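Local atomic coordinates of beta-L-arabinobiosidase (Bacteroides thetaiotaomicron, PDB entry 5MQR), a protein that probably hydrolyses glycosidic bonds in plant pectin, pairing a propeller-type sialidase-like part with a further glycoside hydrolase module. Residues Arg501-Leu504 with Phe510-Lys513; Glu533-Thr538 with Asn542-Val547. One frame throughout, in Å; residues are numbered along the deposited sequence. Where two conformers were deposited one is given.

Contact 1. Residues Arg501-Leu504 with Phe510-Lys513; sequences RLEL and FRMK
The guanidinium of R511 meets the carboxylate of E503 edge-on, across neighbouring strands of an antiparallel beta hairpin in the carbohydrate-binding-module-like domain. OE1 of E503 lies practically in the guanidinium plane and takes two bonds, one from NE of R511 and one from NH2 of R511, each 2.7 Å long and clearly bent. The NH2 bond uses the syn lone pair, and the two planes are turned 33° apart. Water 1 also sits at the guanidinium edge; it donates to OE2 of E503, which Q488 holds as well, while F518 makes a cation-pi contact with R511. CG of R511 stands between its backbone N and carbonyl carbon (chi1 64°), and the chain then runs extended beside E503, setting NE and NH2 against OE1.

The ring of F510, on the other side of the sheet, has the backbone O of E503 at its edge. CD2 of L504 comes obliquely to CD1 of F510 at 3.5 Å, and CB of L502 reaches CE1 of F510 at 3.9 Å, also at a slant. L502 and M512, a selenomethionine, run side by side on this buried side.

E503 and R511 form the hydrogen-bonded pair, N to O both ways. Next to them, the amide N of K513 donates to the carbonyl O of R501 over 2.9 Å, at 168°.

Contact 2. Residues Glu533-Thr538 with Asn542-Val547; sequences EAVLST and NIQVYV
L536 and I543 lie side by side on the buried side of an antiparallel beta hairpin, strands 530-537 and 542-547 of the carbohydrate-binding-module-like domain. CD1 of I543 rests 4.0 Å from CG of L536 and equally near its CD2 branch, and grazes the methyl of A534. With CG1 anti to the backbone N (chi1 172°) and the chain continuing extended, I543 sends CD1 along the leucine. An alanine in place of I543 would probably open a gap beside the L536 branches and take away the cover they share with A534.

On the other side, CG2 of V535 comes up obliquely to the Y546 ring at CE1, 4.0 Å away, and that ring has the backbone O of E533 at its edge, in plane. Water 2 lies among the polar groups here: it accepts from NE2 of Q544 at 3.0 Å, and OD1 of N542 and the carbonyl O of V535 are both within its donating reach. The other branch of the Q544 amide, OE1, accepts from R551.

Behind the side chains, three hydrogen-bonded pairs, E533 with Y546, V535 with Q544 and S537 with N542, fix the register. Strands 470-479 and 550-556 flank the hairpin, and F491 of the facing sheet packs on A534, L536 and I543. Near the turn, S537 OG bonds to E470 and to the amide of D540. The amide N of V535 donates to the carbonyl O of Q544 over 2.8 Å, with 171° at the hydrogen.

Overall arrangement
Contact 1 comes first along the chain and closes before contact 2 opens; their centres are about 12 Å apart. The hairpins belong to different sheets, contact 1 to the large mixed sheet near its 518-523 margin, contact 2 to the facing antiparallel sheet, and the two sheets pack face to face as a beta sandwich within the carbohydrate-binding-module-like domain. Four side-chain contacts bridge them: SE of M512 to CG2 of I543 at 3.5 Å and to CG2 of V545, CD2 of L502 to CG2 of V545, and CE2 of F510 to CG2 of V547. The buried sides of both hairpins thus share one apolar core, whereas the E503-R511 salt bridge and the water 2 site lie on the opposite faces of their sheets, away from that core.

Contact 1. Residues Arg501-Leu504 with Phe510-Lys513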
loop_
_atom_site.group_PDB
_atom_site.type_symbol
_atom_site.label_atom_id
_atom_site.label_comp_id
_atom_site.label_asym_id
_atom_site.label_seq_id
_atom_site.Cartn_x
_atom_site.Cartn_y
_atom_site.Cartn_z
ATOM N N ARG A 501 9.673 0.681 27.630
ATOM C CA ARG A 501 8.449 0.168 28.223
ATOM C C ARG A 501 7.993 1.091 29.352
ATOM O O ARG A 501 8.810 1.517 30.156
ATOM C CB ARG A 501 8.660 -1.244 28.759
ATOM C CG ARG A 501 7.578 -1.741 29.715
ATOM C CD ARG A 501 7.809 -3.188 30.114
ATOM N NE ARG A 501 7.792 -4.031 28.918
ATOM C CZ ARG A 501 8.492 -5.151 28.730
ATOM N NH1 ARG A 501 9.279 -5.650 29.685
ATOM N NH2 ARG A 501 8.391 -5.789 27.563
ATOM N N LEU A 502 6.689 1.379 29.389
ATOM C CA LEU A 502 6.044 2.058 30.516
ATOM C C LEU A 502 5.123 1.039 31.177
ATOM O O LEU A 502 4.623 0.141 30.495
ATOM C CB LEU A 502 5.256 3.293 30.061
ATOM C CG LEU A 502 5.945 4.195 29.017
ATOM C CD1 LEU A 502 4.997 5.275 28.507
ATOM C CD2 LEU A 502 7.251 4.781 29.536
ATOM N N GLU A 503 4.917 1.177 32.486
ATOM C CA GLU A 503 4.175 0.191 33.286
ATOM C C GLU A 503 3.288 0.871 34.300
ATOM O O GLU A 503 3.765 1.757 34.986
ATOM C CB GLU A 503 5.139 -0.707 34.083
ATOM C CG GLU A 503 5.202 -2.147 33.638
ATOM C CD GLU A 503 6.262 -2.973 34.374
ATOM O OE1 GLU A 503 6.565 -2.649 35.538
ATOM O OE2 GLU A 503 6.785 -3.958 33.779
ATOM N N LEU A 504 2.030 0.450 34.404
ATOM C CA LEU A 504 1.238 0.750 35.582
ATOM C C LEU A 504 1.351 -0.482 36.461
ATOM O O LEU A 504 0.982 -1.550 36.040
ATOM C CB LEU A 504 -0.216 1.033 35.212
ATOM C CG LEU A 504 -0.494 2.319 34.426
ATOM C CD1 LEU A 504 -1.946 2.335 34.001
ATOM C CD2 LEU A 504 -0.171 3.580 35.205
ATOM N N PHE A 510 3.513 4.467 38.200
ATOM C CA PHE A 510 3.661 4.574 36.756
ATOM C C PHE A 510 5.157 4.698 36.558
ATOM O O PHE A 510 5.766 5.663 37.037
ATOM C CB PHE A 510 2.894 5.806 36.251
ATOM C CG PHE A 510 2.869 5.976 34.749
ATOM C CD1 PHE A 510 2.763 4.892 33.881
ATOM C CD2 PHE A 510 2.912 7.256 34.202
ATOM C CE1 PHE A 510 2.720 5.084 32.496
ATOM C CE2 PHE A 510 2.889 7.451 32.820
ATOM C CZ PHE A 510 2.776 6.359 31.966
ATOM N N ARG A 511 5.771 3.703 35.924
ATOM C CA ARG A 511 7.239 3.670 35.810
ATOM C C ARG A 511 7.731 3.322 34.421
ATOM O O ARG A 511 6.992 2.756 33.611
ATOM C CB ARG A 511 7.830 2.689 36.814
ATOM C CG ARG A 511 7.432 1.232 36.591
ATOM C CD ARG A 511 8.048 0.306 37.656
ATOM N NE ARG A 511 7.930 -1.112 37.268
ATOM C CZ ARG A 511 8.558 -2.133 37.859
ATOM N NH1 ARG A 511 9.380 -1.939 38.899
ATOM N NH2 ARG A 511 8.357 -3.365 37.406
HETATM N N MSE A 512 8.989 3.666 34.163
HETATM C CA MSE A 512 9.632 3.426 32.875
HETATM C C MSE A 512 10.830 2.511 33.038
HETATM O O MSE A 512 11.653 2.726 33.942
HETATM C CB MSE A 512 10.072 4.775 32.333
HETATM C CG MSE A 512 10.970 4.576 31.119
HETATM SE SE MSE A 512 10.958 6.242 30.047
HETATM C CE MSE A 512 11.599 7.436 31.421
ATOM N N LYS A 513 10.970 1.524 32.147
ATOM C CA LYS A 513 12.112 0.622 32.204
ATOM C C LYS A 513 13.309 1.280 31.519
ATOM O O LYS A 513 13.229 1.596 30.334
ATOM C CB LYS A 513 11.765 -0.699 31.528
ATOM C CG LYS A 513 12.852 -1.767 31.607
ATOM C CD LYS A 513 12.340 -3.131 31.147
ATOM C CE LYS A 513 13.393 -4.222 31.260
ATOM N NZ LYS A 513 13.927 -4.353 32.639
HETATM O O HOH W 1 7.259 -5.867 35.441
#

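Contact 2. Residues Glu533-Thr538 with Asn542-Val547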
loop_
_atom_site.group_PDB
_atom_site.type_symbol
_atom_site.label_atom_id
_atom_site.label_comp_id
_atom_site.label_asym_id
_atom_site.label_seq_id
_atom_site.Cartn_x
_atom_site.Cartn_y
_atom_site.Cartn_z
ATOM N N GLU A 533 2.131 11.770 27.004
ATOM C CA GLU A 533 2.857 12.014 25.745
ATOM C C GLU A 533 4.255 11.435 25.876
ATOM O O GLU A 533 4.971 11.695 26.823
ATOM C CB GLU A 533 2.939 13.504 25.342
ATOM C CG GLU A 533 3.468 13.690 23.904
ATOM C CD GLU A 533 3.363 15.106 23.352
ATOM O OE1 GLU A 533 3.046 16.025 24.125
ATOM O OE2 GLU A 533 3.618 15.300 22.129
ATOM N N ALA A 534 4.628 10.604 24.921
ATOM C CA ALA A 534 5.939 9.998 24.881
ATOM C C ALA A 534 6.662 10.513 23.622
ATOM O O ALA A 534 6.112 10.451 22.515
ATOM C CB ALA A 534 5.814 8.492 24.872
ATOM N N VAL A 535 7.884 11.023 23.803
ATOM C CA VAL A 535 8.722 11.489 22.709
ATOM C C VAL A 535 9.975 10.612 22.658
ATOM O O VAL A 535 10.745 10.588 23.622
ATOM C CB VAL A 535 9.115 12.960 22.912
ATOM C CG1 VAL A 535 9.963 13.458 21.738
ATOM C CG2 VAL A 535 7.852 13.795 23.128
ATOM N N LEU A 536 10.134 9.892 21.541
ATOM C CA LEU A 536 11.183 8.913 21.331
ATOM C C LEU A 536 12.076 9.346 20.162
ATOM O O LEU A 536 11.578 9.784 19.130
ATOM C CB LEU A 536 10.597 7.543 21.009
ATOM C CG LEU A 536 9.710 6.916 22.084
ATOM C CD1 LEU A 536 8.256 7.350 21.934
ATOM C CD2 LEU A 536 9.818 5.406 22.027
ATOM N N SER A 537 13.385 9.182 20.320
ATOM C CA SER A 537 14.352 9.452 19.239
ATOM C C SER A 537 15.279 8.253 19.105
ATOM O O SER A 537 15.989 7.926 20.053
ATOM C CB SER A 537 15.163 10.725 19.537
ATOM O OG SER A 537 16.209 10.907 18.598
ATOM N N THR A 538 15.279 7.611 17.946
ATOM C CA THR A 538 16.156 6.467 17.729
ATOM C C THR A 538 17.611 6.886 17.626
ATOM O O THR A 538 18.493 6.201 18.169
ATOM C CB THR A 538 15.734 5.605 16.533
ATOM O OG1 THR A 538 15.751 6.380 15.337
ATOM C CG2 THR A 538 14.319 5.044 16.753
ATOM N N ASN A 542 16.655 7.847 23.123
ATOM C CA ASN A 542 15.952 8.185 24.360
ATOM C C ASN A 542 14.464 8.432 24.232
ATOM O O ASN A 542 13.961 8.672 23.152
ATOM C CB ASN A 542 16.606 9.340 25.090
ATOM C CG ASN A 542 16.648 10.609 24.286
ATOM O OD1 ASN A 542 15.757 10.923 23.516
ATOM N ND2 ASN A 542 17.693 11.364 24.491
ATOM N N ILE A 543 13.801 8.337 25.376
ATOM C CA ILE A 543 12.380 8.505 25.525
ATOM C C ILE A 543 12.150 9.519 26.669
ATOM O O ILE A 543 12.757 9.405 27.740
ATOM C CB ILE A 543 11.670 7.140 25.768
ATOM C CG1 ILE A 543 10.183 7.327 26.115
ATOM C CG2 ILE A 543 12.387 6.307 26.828
ATOM C CD1 ILE A 543 9.315 6.072 25.969
ATOM N N GLN A 544 11.303 10.512 26.406
ATOM C CA GLN A 544 10.809 11.455 27.397
ATOM C C GLN A 544 9.311 11.270 27.528
ATOM O O GLN A 544 8.611 11.149 26.518
ATOM C CB GLN A 544 11.068 12.870 26.950
ATOM C CG GLN A 544 12.533 13.211 26.942
ATOM C CD GLN A 544 12.797 14.545 26.293
ATOM O OE1 GLN A 544 12.974 15.558 26.989
ATOM N NE2 GLN A 544 12.806 14.563 24.951
ATOM N N VAL A 545 8.821 11.247 28.757
ATOM C CA VAL A 545 7.417 10.986 29.013
ATOM C C VAL A 545 6.835 12.191 29.738
ATOM O O VAL A 545 7.445 12.730 30.671
ATOM C CB VAL A 545 7.218 9.684 29.809
ATOM C CG1 VAL A 545 5.781 9.518 30.248
ATOM C CG2 VAL A 545 7.617 8.502 28.939
ATOM N N TYR A 546 5.678 12.630 29.263
ATOM C CA TYR A 546 4.972 13.736 29.875
ATOM C C TYR A 546 3.621 13.229 30.345
ATOM O O TYR A 546 2.971 12.426 29.670
ATOM C CB TYR A 546 4.776 14.877 28.876
ATOM C CG TYR A 546 6.066 15.492 28.343
ATOM C CD1 TYR A 546 6.765 14.912 27.284
ATOM C CD2 TYR A 546 6.576 16.669 28.899
ATOM C CE1 TYR A 546 7.947 15.487 26.803
ATOM C CE2 TYR A 546 7.737 17.255 28.418
ATOM C CZ TYR A 546 8.422 16.658 27.385
ATOM O OH TYR A 546 9.575 17.257 26.954
ATOM N N VAL A 547 3.207 13.707 31.510
ATOM C CA VAL A 547 1.871 13.472 31.992
ATOM C C VAL A 547 1.237 14.817 32.301
ATOM O O VAL A 547 1.808 15.637 33.065
ATOM C CB VAL A 547 1.874 12.568 33.230
ATOM C CG1 VAL A 547 0.478 12.520 33.864
ATOM C CG2 VAL A 547 2.361 11.171 32.841
HETATM O O HOH W 2 13.166 12.052 23.322
#